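Local coordinates for protein Succinylglutamatedesuccinylase/aspartoacylase (Rhodobacter sphaeroides 2.4.1, PDB 3CDX) that probably hydrolyses amide or ester bonds as a metal-dependent enzyme of the succinylglutamate desuccinylase/aspartoacylase family, here with calcium bound at the metal site, at residues R10-I15 with Y26-L31; E42-V47 with V95-I100; P108-D113 with R123-Q128; V48-G53 with E84-V89. One frame throughout, in Å; residues are numbered along the deposited sequence.

Interaction 1. Residues R10-I15 with Y26-L31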
loop_
_atom_site.group_PDB
_atom_site.type_symbol
_atom_site.label_atom_id
_atom_site.label_comp_id
_atom_site.label_asym_id
_atom_site.label_seq_id
_atom_site.Cartn_x
_atom_site.Cartn_y
_atom_site.Cartn_z
ATOM N N ARG A 10 26.288 -8.222 11.199
ATOM C CA ARG A 10 25.219 -8.607 12.127
ATOM C C ARG A 10 24.601 -9.967 11.725
ATOM O O ARG A 10 23.906 -10.606 12.531
ATOM C CB ARG A 10 24.127 -7.542 12.135
ATOM C CG ARG A 10 24.595 -6.097 12.453
ATOM C CD ARG A 10 23.410 -5.108 12.369
ATOM N NE ARG A 10 22.349 -5.545 13.309
ATOM C CZ ARG A 10 21.033 -5.434 13.101
ATOM N NH1 ARG A 10 20.558 -4.859 11.985
ATOM N NH2 ARG A 10 20.190 -5.902 14.013
ATOM N N ILE A 11 24.824 -10.391 10.480
ATOM C CA ILE A 11 24.360 -11.696 10.014
ATOM C C ILE A 11 25.235 -12.777 10.644
ATOM O O ILE A 11 26.434 -12.780 10.452
ATOM C CB ILE A 11 24.373 -11.818 8.458
ATOM C CG1 ILE A 11 23.628 -10.635 7.841
ATOM C CG2 ILE A 11 23.808 -13.195 8.014
ATOM C CD1 ILE A 11 23.137 -10.839 6.411
ATOM N N ALA A 12 24.632 -13.682 11.403
ATOM C CA ALA A 12 25.390 -14.650 12.175
ATOM C C ALA A 12 25.445 -15.970 11.423
ATOM O O ALA A 12 24.444 -16.396 10.852
ATOM C CB ALA A 12 24.732 -14.857 13.557
ATOM N N CYS A 13 26.599 -16.620 11.439
ATOM C CA CYS A 13 26.725 -17.956 10.878
ATOM C C CYS A 13 27.685 -18.731 11.752
ATOM O O CYS A 13 28.748 -18.226 12.116
ATOM C CB CYS A 13 27.236 -17.905 9.433
ATOM S SG CYS A 13 27.180 -19.448 8.535
ATOM N N ASP A 14 27.300 -19.958 12.093
ATOM C CA ASP A 14 28.140 -20.829 12.938
ATOM C C ASP A 14 28.961 -21.848 12.136
ATOM O O ASP A 14 29.725 -22.606 12.710
ATOM C CB ASP A 14 27.270 -21.552 13.982
ATOM C CG ASP A 14 26.543 -20.585 14.905
ATOM O OD1 ASP A 14 27.127 -19.533 15.309
ATOM O OD2 ASP A 14 25.376 -20.868 15.221
ATOM N N ILE A 15 28.827 -21.863 10.820
ATOM C CA ILE A 15 29.566 -22.840 10.022
ATOM C C ILE A 15 31.088 -22.604 10.094
ATOM O O ILE A 15 31.558 -21.480 9.976
ATOM C CB ILE A 15 29.044 -22.860 8.554
ATOM C CG1 ILE A 15 27.577 -23.324 8.571
ATOM C CG2 ILE A 15 29.959 -23.714 7.681
ATOM C CD1 ILE A 15 26.904 -23.540 7.256
ATOM N N TYR A 26 22.274 -22.451 8.132
ATOM C CA TYR A 26 21.689 -21.164 7.741
ATOM C C TYR A 26 22.531 -20.079 8.312
ATOM O O TYR A 26 23.013 -20.200 9.441
ATOM C CB TYR A 26 20.290 -21.018 8.336
ATOM C CG TYR A 26 19.396 -22.139 7.914
ATOM C CD1 TYR A 26 18.793 -22.120 6.661
ATOM C CD2 TYR A 26 19.164 -23.239 8.753
ATOM C CE1 TYR A 26 17.990 -23.139 6.253
ATOM C CE2 TYR A 26 18.359 -24.296 8.318
ATOM C CZ TYR A 26 17.777 -24.208 7.060
ATOM O OH TYR A 26 16.973 -25.186 6.585
ATOM N N ALA A 27 22.718 -19.004 7.560
ATOM C CA ALA A 27 23.131 -17.758 8.206
ATOM C C ALA A 27 21.873 -17.061 8.692
ATOM O O ALA A 27 20.896 -17.005 7.979
ATOM C CB ALA A 27 23.929 -16.865 7.256
ATOM N N ARG A 28 21.908 -16.505 9.891
ATOM C CA ARG A 28 20.728 -15.892 10.491
ATOM C C ARG A 28 20.809 -14.387 10.342
ATOM O O ARG A 28 21.622 -13.722 11.021
ATOM C CB ARG A 28 20.630 -16.281 11.975
ATOM C CG ARG A 28 20.573 -17.775 12.192
ATOM C CD ARG A 28 20.592 -18.193 13.677
ATOM N NE ARG A 28 21.817 -17.856 14.438
ATOM C CZ ARG A 28 22.964 -18.545 14.402
ATOM N NH1 ARG A 28 23.096 -19.604 13.615
ATOM N NH2 ARG A 28 23.998 -18.158 15.140
ATOM N N ALA A 29 20.004 -13.849 9.435
ATOM C CA ALA A 29 20.036 -12.425 9.157
ATOM C C ALA A 29 18.964 -11.736 9.974
ATOM O O ALA A 29 17.758 -12.089 9.835
ATOM C CB ALA A 29 19.813 -12.156 7.677
ATOM N N PRO A 30 19.370 -10.735 10.796
ATOM C CA PRO A 30 18.369 -10.010 11.622
ATOM C C PRO A 30 17.384 -9.274 10.733
ATOM O O PRO A 30 17.794 -8.657 9.742
ATOM C CB PRO A 30 19.200 -8.993 12.432
ATOM C CG PRO A 30 20.630 -9.328 12.217
ATOM C CD PRO A 30 20.728 -10.166 10.940
ATOM N N LEU A 31 16.093 -9.342 11.081
ATOM C CA LEU A 31 15.055 -8.652 10.304
ATOM C C LEU A 31 13.894 -8.190 11.220
ATOM O O LEU A 31 12.968 -8.981 11.542
ATOM C CB LEU A 31 14.563 -9.525 9.151
ATOM C CG LEU A 31 13.883 -8.892 7.910
ATOM C CD1 LEU A 31 13.879 -9.880 6.774
ATOM C CD2 LEU A 31 12.458 -8.468 8.173
HETATM O O HOH W 1 24.549 -21.042 11.333
#
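Ala12 and Arg28 form a single antiparallel hydrogen-bonded bridge: Ala12 N donates to Arg28 O at 3.0 Å, and Arg28 N returns a bond to Ala12 O at 2.7 Å. The Arg28 side chain leaves with CG beside its own backbone N (chi1 -58°), bends at chi3 and meets Asp14 at about a right angle. Arg28 NH2 lies 3.0 Å from Asp14 OD2 in a salt bridge whose individual hydrogen bonds are weak; NH1 comes to the same oxygen, and the carboxylate and guanidinium planes are turned 39° apart. Residues 10-15, with no regular strand of their own, run roughly antiparallel beside strand 21-30, whose backbone also bonds to strand 40-50. An alanine in place of Arg28 would probably leave the Asp14 carboxylate without its charged mate and free to turn. Water 1 accepts from Asp14 N and donates to Tyr26 O, linking the two segments. Ile11 sends CG2 to Ala27 CB at 3.7 Å and CD1 to Ala29 CB, while helix 126-138 adds Phe133 against Ile11. At the other end Pro30 lies over one face of the Arg10 guanidinium, its CB 3.6 Å from Arg10 NH2.

Interaction 2. Residues E42-V47 with V95-I100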
loop_
_atom_site.group_PDB
_atom_site.type_symbol
_atom_site.label_atom_id
_atom_site.label_comp_id
_atom_site.label_asym_id
_atom_site.label_seq_id
_atom_site.Cartn_x
_atom_site.Cartn_y
_atom_site.Cartn_z
ATOM N N GLU A 42 16.442 -16.952 7.830
ATOM C CA GLU A 42 17.449 -17.991 7.643
ATOM C C GLU A 42 17.821 -18.143 6.168
ATOM O O GLU A 42 16.964 -18.428 5.303
ATOM C CB GLU A 42 16.945 -19.326 8.205
ATOM C CG GLU A 42 16.896 -19.318 9.744
ATOM C CD GLU A 42 16.097 -20.468 10.375
ATOM O OE1 GLU A 42 15.513 -21.312 9.670
ATOM O OE2 GLU A 42 16.039 -20.502 11.617
ATOM N N ILE A 43 19.113 -17.980 5.901
ATOM C CA ILE A 43 19.630 -18.044 4.550
ATOM C C ILE A 43 20.405 -19.367 4.443
ATOM O O ILE A 43 21.455 -19.521 5.062
ATOM C CB ILE A 43 20.586 -16.856 4.232
ATOM C CG1 ILE A 43 20.038 -15.496 4.674
ATOM C CG2 ILE A 43 21.045 -16.886 2.725
ATOM C CD1 ILE A 43 19.008 -14.814 3.806
ATOM N N PRO A 44 19.889 -20.325 3.664
ATOM C CA PRO A 44 20.596 -21.619 3.528
ATOM C C PRO A 44 22.038 -21.550 2.964
ATOM O O PRO A 44 22.284 -20.904 1.943
ATOM C CB PRO A 44 19.670 -22.452 2.620
ATOM C CG PRO A 44 18.694 -21.490 2.018
ATOM C CD PRO A 44 18.608 -20.297 2.916
ATOM N N ILE A 45 22.960 -22.226 3.658
ATOM C CA ILE A 45 24.378 -22.368 3.247
ATOM C C ILE A 45 24.833 -23.806 3.529
ATOM O O ILE A 45 24.670 -24.304 4.659
ATOM C CB ILE A 45 25.363 -21.475 4.072
ATOM C CG1 ILE A 45 25.043 -19.995 3.971
ATOM C CG2 ILE A 45 26.844 -21.728 3.639
ATOM C CD1 ILE A 45 25.860 -19.137 4.971
ATOM N N THR A 46 25.355 -24.468 2.487
ATOM C CA THR A 46 25.929 -25.804 2.571
ATOM C C THR A 46 27.384 -25.692 2.110
ATOM O O THR A 46 27.689 -25.039 1.091
ATOM C CB THR A 46 25.174 -26.849 1.687
ATOM O OG1 THR A 46 23.785 -26.872 2.037
ATOM C CG2 THR A 46 25.727 -28.274 1.914
ATOM N N VAL A 47 28.283 -26.295 2.887
ATOM C CA VAL A 47 29.716 -26.321 2.553
ATOM C C VAL A 47 30.177 -27.756 2.635
ATOM O O VAL A 47 29.869 -28.468 3.616
ATOM C CB VAL A 47 30.595 -25.391 3.447
ATOM C CG1 VAL A 47 30.563 -25.831 4.910
ATOM C CG2 VAL A 47 32.057 -25.357 2.949
ATOM N N VAL A 95 19.798 -16.708 -1.881
ATOM C CA VAL A 95 20.466 -15.671 -1.108
ATOM C C VAL A 95 19.436 -14.650 -0.538
ATOM O O VAL A 95 19.434 -14.376 0.651
ATOM C CB VAL A 95 21.488 -14.926 -1.983
ATOM C CG1 VAL A 95 22.013 -13.644 -1.266
ATOM C CG2 VAL A 95 22.675 -15.837 -2.330
ATOM N N ASN A 96 18.579 -14.109 -1.399
ATOM C CA ASN A 96 17.654 -13.038 -1.032
ATOM C C ASN A 96 16.322 -13.640 -0.629
ATOM O O ASN A 96 15.311 -13.531 -1.355
ATOM C CB ASN A 96 17.520 -12.109 -2.248
ATOM C CG ASN A 96 16.945 -10.738 -1.904
ATOM O OD1 ASN A 96 16.481 -10.494 -0.779
ATOM N ND2 ASN A 96 16.954 -9.837 -2.896
ATOM N N MET A 97 16.316 -14.310 0.518
ATOM C CA MET A 97 15.127 -15.046 0.976
ATOM C C MET A 97 13.815 -14.255 1.000
ATOM O O MET A 97 12.792 -14.749 0.526
ATOM C CB MET A 97 15.374 -15.685 2.342
ATOM C CG MET A 97 16.002 -17.109 2.228
ATOM S SD MET A 97 15.010 -18.304 1.243
ATOM C CE MET A 97 13.405 -18.234 1.869
ATOM N N PRO A 98 13.837 -13.002 1.522
ATOM C CA PRO A 98 12.543 -12.263 1.466
ATOM C C PRO A 98 11.999 -12.029 0.054
ATOM O O PRO A 98 10.772 -12.079 -0.165
ATOM C CB PRO A 98 12.854 -10.932 2.188
ATOM C CG PRO A 98 14.140 -11.235 3.049
ATOM C CD PRO A 98 14.914 -12.223 2.194
ATOM N N ALA A 99 12.876 -11.761 -0.908
ATOM C CA ALA A 99 12.423 -11.525 -2.290
ATOM C C ALA A 99 12.010 -12.833 -2.952
ATOM O O ALA A 99 11.162 -12.855 -3.861
ATOM C CB ALA A 99 13.530 -10.831 -3.111
ATOM N N ILE A 100 12.647 -13.920 -2.517
ATOM C CA ILE A 100 12.287 -15.267 -2.958
ATOM C C ILE A 100 10.831 -15.559 -2.529
ATOM O O ILE A 100 9.995 -15.997 -3.341
ATOM C CB ILE A 100 13.304 -16.297 -2.405
ATOM C CG1 ILE A 100 14.621 -16.155 -3.164
ATOM C CG2 ILE A 100 12.778 -17.764 -2.509
ATOM C CD1 ILE A 100 15.746 -17.063 -2.647
#
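Ile43 and Met97 make the closer of the two apolar contacts where strand 40-50 meets the start of helix 97-102. The two side chains slide past each other in opposite directions, and Ile43 CD1 rests 4.0 Å from Met97 CB. Pro44 adds its ring atom CD, 4.2 Å from Met97 CG, with the two side chains crossing at about a right angle.

Carbon-to-carbonyl contacts make up the second group. Ile43 CD1 sits only 3.2 Å from Val95 O, and CG2 of Ile43 is near that oxygen too, at 3.6 Å; chi1 of -46° sets CG2 anti to the backbone N and CG1 beside it, and CD1 lies one bond beyond CG1. On the strand side, Glu42 O faces Met97 CG at 3.5 Å. Here the chain passes from strand 87-92 of the catalytic domain into helix 97-102, and the Val95 side chain lies about 8 Å from that of His149, a calcium ligand. Asn96 is the centre of an inverse gamma turn, in which Met97 N gives a weak bond to Val95 O, and also occupies the N-cap position, while its side-chain ND2 bonds to Val62 O.

Further packing comes from outside the two segments. Val95 leans on Leu130 and Leu134 of helix 126-138, whereas Val300 and Glu301 of the second subunit pack on Pro44 and Met97 respectively.

Interaction 3. Residues P108-D113 with R123-Q128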
loop_
_atom_site.group_PDB
_atom_site.type_symbol
_atom_site.label_atom_id
_atom_site.label_comp_id
_atom_site.label_asym_id
_atom_site.label_seq_id
_atom_site.Cartn_x
_atom_site.Cartn_y
_atom_site.Cartn_z
ATOM N N PRO A 108 11.061 -6.986 -0.668
ATOM C CA PRO A 108 9.865 -6.421 -0.007
ATOM C C PRO A 108 10.207 -5.857 1.395
ATOM O O PRO A 108 9.328 -5.320 2.072
ATOM C CB PRO A 108 8.931 -7.649 0.150
ATOM C CG PRO A 108 9.915 -8.797 0.347
ATOM C CD PRO A 108 11.107 -8.459 -0.583
ATOM N N VAL A 109 11.447 -6.017 1.857
ATOM C CA VAL A 109 11.810 -5.483 3.161
ATOM C C VAL A 109 12.131 -3.980 3.046
ATOM O O VAL A 109 11.590 -3.165 3.782
ATOM C CB VAL A 109 13.004 -6.279 3.815
ATOM C CG1 VAL A 109 13.544 -5.559 5.064
ATOM C CG2 VAL A 109 12.596 -7.716 4.161
ATOM N N ASP A 110 12.985 -3.625 2.087
ATOM C CA ASP A 110 13.491 -2.253 1.929
ATOM C C ASP A 110 13.344 -1.697 0.507
ATOM O O ASP A 110 13.828 -0.580 0.175
ATOM C CB ASP A 110 14.935 -2.153 2.428
ATOM C CG ASP A 110 15.896 -3.101 1.703
ATOM O OD1 ASP A 110 15.513 -3.720 0.683
ATOM O OD2 ASP A 110 17.065 -3.175 2.138
ATOM N N GLY A 111 12.689 -2.484 -0.345
ATOM C CA GLY A 111 12.411 -2.103 -1.708
ATOM C C GLY A 111 13.626 -1.988 -2.593
ATOM O O GLY A 111 13.532 -1.466 -3.727
ATOM N N ARG A 112 14.781 -2.421 -2.089
ATOM C CA ARG A 112 15.993 -2.342 -2.882
ATOM C C ARG A 112 16.193 -3.489 -3.890
ATOM O O ARG A 112 15.837 -4.646 -3.654
ATOM C CB ARG A 112 17.254 -2.218 -1.999
ATOM C CG ARG A 112 17.349 -0.903 -1.118
ATOM C CD ARG A 112 17.323 0.427 -1.914
ATOM N NE ARG A 112 18.551 0.673 -2.708
ATOM C CZ ARG A 112 19.710 1.157 -2.230
ATOM N NH1 ARG A 112 20.740 1.345 -3.058
ATOM N NH2 ARG A 112 19.859 1.458 -0.930
ATOM N N ASP A 113 16.836 -3.150 -5.001
ATOM C CA ASP A 113 17.421 -4.164 -5.859
ATOM C C ASP A 113 18.772 -4.465 -5.231
ATOM O O ASP A 113 19.675 -3.642 -5.293
ATOM C CB ASP A 113 17.611 -3.622 -7.264
ATOM C CG ASP A 113 18.079 -4.705 -8.243
ATOM O OD1 ASP A 113 18.792 -5.643 -7.811
ATOM O OD2 ASP A 113 17.706 -4.598 -9.435
ATOM N N ARG A 123 25.618 -1.588 8.380
ATOM C CA ARG A 123 24.730 -0.807 9.252
ATOM C C ARG A 123 23.544 -0.239 8.482
ATOM O O ARG A 123 22.776 0.567 8.989
ATOM C CB ARG A 123 25.535 0.314 9.949
ATOM C CG ARG A 123 26.780 -0.223 10.668
ATOM C CD ARG A 123 27.672 0.858 11.209
ATOM N NE ARG A 123 27.013 1.571 12.306
ATOM C CZ ARG A 123 26.909 1.129 13.559
ATOM N NH1 ARG A 123 27.432 -0.039 13.905
ATOM N NH2 ARG A 123 26.276 1.865 14.475
ATOM N N GLY A 124 23.380 -0.656 7.242
ATOM C CA GLY A 124 22.251 -0.162 6.469
ATOM C C GLY A 124 21.028 -1.063 6.546
ATOM O O GLY A 124 20.879 -1.894 7.471
ATOM N N THR A 125 20.149 -0.885 5.564
ATOM C CA THR A 125 18.931 -1.664 5.514
ATOM C C THR A 125 19.210 -3.131 5.117
ATOM O O THR A 125 20.338 -3.497 4.755
ATOM C CB THR A 125 17.931 -1.047 4.538
ATOM O OG1 THR A 125 18.486 -1.080 3.217
ATOM C CG2 THR A 125 17.558 0.384 4.965
ATOM N N PHE A 126 18.167 -3.962 5.172
ATOM C CA PHE A 126 18.351 -5.407 5.089
ATOM C C PHE A 126 19.188 -5.809 3.867
ATOM O O PHE A 126 20.135 -6.575 3.986
ATOM C CB PHE A 126 17.011 -6.125 5.045
ATOM C CG PHE A 126 17.160 -7.636 5.033
ATOM C CD1 PHE A 126 17.260 -8.343 6.220
ATOM C CD2 PHE A 126 17.289 -8.321 3.830
ATOM C CE1 PHE A 126 17.439 -9.717 6.201
ATOM C CE2 PHE A 126 17.479 -9.686 3.800
ATOM C CZ PHE A 126 17.550 -10.386 4.989
ATOM N N SER A 127 18.839 -5.262 2.700
ATOM C CA SER A 127 19.457 -5.676 1.448
ATOM C C SER A 127 20.934 -5.248 1.431
ATOM O O SER A 127 21.773 -5.991 0.954
ATOM C CB SER A 127 18.709 -5.067 0.237
ATOM O OG SER A 127 17.381 -5.526 0.181
ATOM N N GLN A 128 21.210 -4.058 1.972
ATOM C CA GLN A 128 22.567 -3.539 2.115
ATOM C C GLN A 128 23.415 -4.385 3.065
ATOM O O GLN A 128 24.606 -4.606 2.808
ATOM C CB GLN A 128 22.564 -2.070 2.586
ATOM C CG GLN A 128 21.874 -1.039 1.655
ATOM C CD GLN A 128 21.917 0.379 2.231
ATOM O OE1 GLN A 128 21.441 0.632 3.345
ATOM N NE2 GLN A 128 22.508 1.299 1.480
HETATM O O HOH W 2 18.331 0.957 1.300
#
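Asp110 grips the start of helix 126-138 with both carboxylate oxygens. Asp110 OD1 takes Ser127 OG at 2.6 Å on its syn lone pair, and Asp110 OD2 receives Ser127 N at 2.8 Å with an N-H...O angle of 162°. Thr125 OG1 also donates to Asp110 OD2, at 2.8 Å, and these last two donors approach from opposite faces of the carboxylate plane. With Asp110 CG between the backbone N and the carbonyl carbon (chi1 58°), the carboxylate also serves its own loop: Arg112 N bonds to OD1 in an Asx turn, coming from above the plane, so that four donors hold the group and fix its rotation. Its negative charge beside the helix N-terminus would probably be favoured by the helix dipole. An alanine here would probably leave Ser127 N, Arg112 N and both hydroxyls without this acceptor and the loop less firmly tied to the helix. Farther out, water 2 accepts from Arg112 NH2 and donates to Thr125 OG1, while Arg112 CB packs 3.9 Å from Ser127 CB. Val109 CG1 presses on Phe126 CB at 3.5 Å. Pro98 of helix 97-102 touches both Val109 and Phe126, and so the loop before helix 126-138 packs against both helices.

Interaction 4. Residues V48-G53 with E84-V89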
loop_
_atom_site.group_PDB
_atom_site.type_symbol
_atom_site.label_atom_id
_atom_site.label_comp_id
_atom_site.label_asym_id
_atom_site.label_seq_id
_atom_site.Cartn_x
_atom_site.Cartn_y
_atom_site.Cartn_z
ATOM N N VAL A 48 30.862 -28.179 1.572
ATOM C CA VAL A 48 31.553 -29.468 1.535
ATOM C C VAL A 48 33.051 -29.167 1.379
ATOM O O VAL A 48 33.470 -28.478 0.439
ATOM C CB VAL A 48 31.038 -30.385 0.372
ATOM C CG1 VAL A 48 31.818 -31.680 0.306
ATOM C CG2 VAL A 48 29.554 -30.689 0.522
ATOM N N LYS A 49 33.846 -29.686 2.311
ATOM C CA LYS A 49 35.293 -29.546 2.254
ATOM C C LYS A 49 35.955 -30.925 2.396
ATOM O O LYS A 49 35.645 -31.688 3.297
ATOM C CB LYS A 49 35.777 -28.568 3.326
ATOM C CG LYS A 49 37.273 -28.202 3.256
ATOM C CD LYS A 49 37.663 -27.250 4.379
ATOM C CE LYS A 49 39.081 -27.505 4.902
ATOM N NZ LYS A 49 40.095 -27.285 3.869
ATOM N N ASN A 50 36.865 -31.226 1.481
ATOM C CA ASN A 50 37.651 -32.457 1.540
ATOM C C ASN A 50 38.948 -32.267 0.787
ATOM O O ASN A 50 38.985 -31.650 -0.298
ATOM C CB ASN A 50 36.878 -33.628 0.920
ATOM C CG ASN A 50 37.582 -34.984 1.099
ATOM O OD1 ASN A 50 37.843 -35.423 2.213
ATOM N ND2 ASN A 50 37.852 -35.663 -0.014
ATOM N N GLY A 51 40.015 -32.804 1.370
ATOM C CA GLY A 51 41.278 -32.969 0.669
ATOM C C GLY A 51 41.858 -31.636 0.313
ATOM O O GLY A 51 41.889 -30.723 1.145
ATOM N N SER A 52 42.248 -31.507 -0.948
ATOM C CA SER A 52 43.031 -30.380 -1.383
ATOM C C SER A 52 42.556 -29.828 -2.728
ATOM O O SER A 52 42.443 -30.565 -3.718
ATOM C CB SER A 52 44.502 -30.812 -1.483
ATOM O OG SER A 52 45.366 -29.735 -1.189
ATOM N N GLY A 53 42.316 -28.526 -2.783
ATOM C CA GLY A 53 41.878 -27.885 -4.040
ATOM C C GLY A 53 41.310 -26.495 -3.833
ATOM O O GLY A 53 41.323 -25.986 -2.704
ATOM N N GLU A 84 33.526 -36.971 -2.655
ATOM C CA GLU A 84 33.716 -36.716 -4.102
ATOM C C GLU A 84 34.546 -35.457 -4.360
ATOM O O GLU A 84 34.838 -35.120 -5.520
ATOM C CB GLU A 84 32.385 -36.547 -4.853
ATOM C CG GLU A 84 31.217 -37.430 -4.441
ATOM C CD GLU A 84 29.901 -36.897 -4.990
ATOM O OE1 GLU A 84 29.752 -36.863 -6.233
ATOM O OE2 GLU A 84 29.015 -36.508 -4.185
ATOM N N VAL A 85 34.911 -34.762 -3.288
ATOM C CA VAL A 85 35.447 -33.398 -3.367
ATOM C C VAL A 85 36.941 -33.283 -3.058
ATOM O O VAL A 85 37.430 -33.871 -2.089
ATOM C CB VAL A 85 34.592 -32.455 -2.475
ATOM C CG1 VAL A 85 35.300 -31.159 -2.113
ATOM C CG2 VAL A 85 33.272 -32.179 -3.172
ATOM N N GLN A 86 37.651 -32.547 -3.916
ATOM C CA GLN A 86 39.038 -32.151 -3.671
ATOM C C GLN A 86 39.185 -30.640 -3.697
ATOM O O GLN A 86 39.437 -30.018 -4.740
ATOM C CB GLN A 86 40.021 -32.858 -4.625
ATOM C CG GLN A 86 40.182 -34.357 -4.342
ATOM C CD GLN A 86 40.939 -34.658 -3.055
ATOM O OE1 GLN A 86 41.916 -33.975 -2.714
ATOM N NE2 GLN A 86 40.493 -35.684 -2.330
ATOM N N GLY A 87 38.986 -30.053 -2.520
ATOM C CA GLY A 87 38.904 -28.620 -2.385
ATOM C C GLY A 87 37.701 -28.249 -1.533
ATOM O O GLY A 87 37.465 -28.840 -0.477
ATOM N N ARG A 88 36.922 -27.274 -2.009
ATOM C CA ARG A 88 35.815 -26.731 -1.210
ATOM C C ARG A 88 34.738 -26.145 -2.105
ATOM O O ARG A 88 35.041 -25.384 -3.034
ATOM C CB ARG A 88 36.311 -25.689 -0.201
ATOM C CG ARG A 88 35.224 -25.232 0.803
ATOM C CD ARG A 88 35.773 -24.367 1.945
ATOM N NE ARG A 88 36.656 -23.328 1.425
ATOM C CZ ARG A 88 37.335 -22.466 2.170
ATOM N NH1 ARG A 88 38.122 -21.581 1.579
ATOM N NH2 ARG A 88 37.239 -22.484 3.496
ATOM N N VAL A 89 33.492 -26.538 -1.812
ATOM C CA VAL A 89 32.280 -26.044 -2.489
ATOM C C VAL A 89 31.369 -25.354 -1.447
ATOM O O VAL A 89 30.973 -25.966 -0.454
ATOM C CB VAL A 89 31.506 -27.172 -3.194
ATOM C CG1 VAL A 89 30.335 -26.602 -4.027
ATOM C CG2 VAL A 89 32.469 -28.005 -4.109
HETATM O O HOH W 3 39.724 -28.829 0.922
#
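Strands 40-50 and 87-92 pair antiparallel here, at the end of strand 40-50 and the beginning of strand 87-92. Val48 pairs with Val89 through two hydrogen bonds, and Asn50 with Gly87 through another two; in the latter pair Gly87 N reaches Asn50 O at 2.7 Å, almost in line with the carbonyl. Between them Lys49 and Arg88 form a non-hydrogen-bonded pair, with Lys49 CA 3.6 Å from Gly87 O. Their side chains lie on one face of the sheet, and those of Val48, Asn50 and Val89 on the other.

Past the regular pairing, side chains take over the bonding. Asn50 holds CG anti to its backbone N (chi1 -173°), and its ND2 gives a 2.8 Å bond to Val85 O that lies close to the amide plane. Gln86, bent at chi2, turns OE1 to Ser52 N at 3.1 Å, the donor standing above the plane of the amide carbonyl. The two amide planes are 73° apart. On the same face as Asn50, Val48 CG1 packs against Val85 CG2 at 3.8 Å, the two side chains crossing obliquely, and Leu80 backs Val85.

The close approach of the chains favours glycines: a CB on Gly87 would run into Gly53, and one on Gly53 would meet Gln86 O. On the opposite face the Arg88 guanidinium bonds to Phe17 O and Thr55 OG1. With strand 55-60 bonded to Arg88 on its other side, strand 87-92 lies between an antiparallel and a parallel neighbour, an arrangement consistent with the mixed sheet of zinc-exopeptidase-like catalytic domains.

In the fold
Strand 40-50 joins interactions 2 and 4, whose centres lie about 22 Å apart, and Val47 of the one packs on Val89 and Arg88 of the other. Interaction 1 is bound to interaction 2 through the neighbouring strand 21-30, where Ala27 N stands 2.8 Å from Ile43 O. Interactions 1, 2 and 3 converge on Phe126, which touches Ala29, Leu31 and Pro98. The calcium ion, held by His63, Glu66 and His149, is about 11 Å from the Val95 side chain and about 13 Å from that of Ser127. The loop of interaction 3 is also tied to the site: Asp113 OD1 is hydrogen-bonded to His63 NE2. Interactions 1 and 4 lie away from the metal.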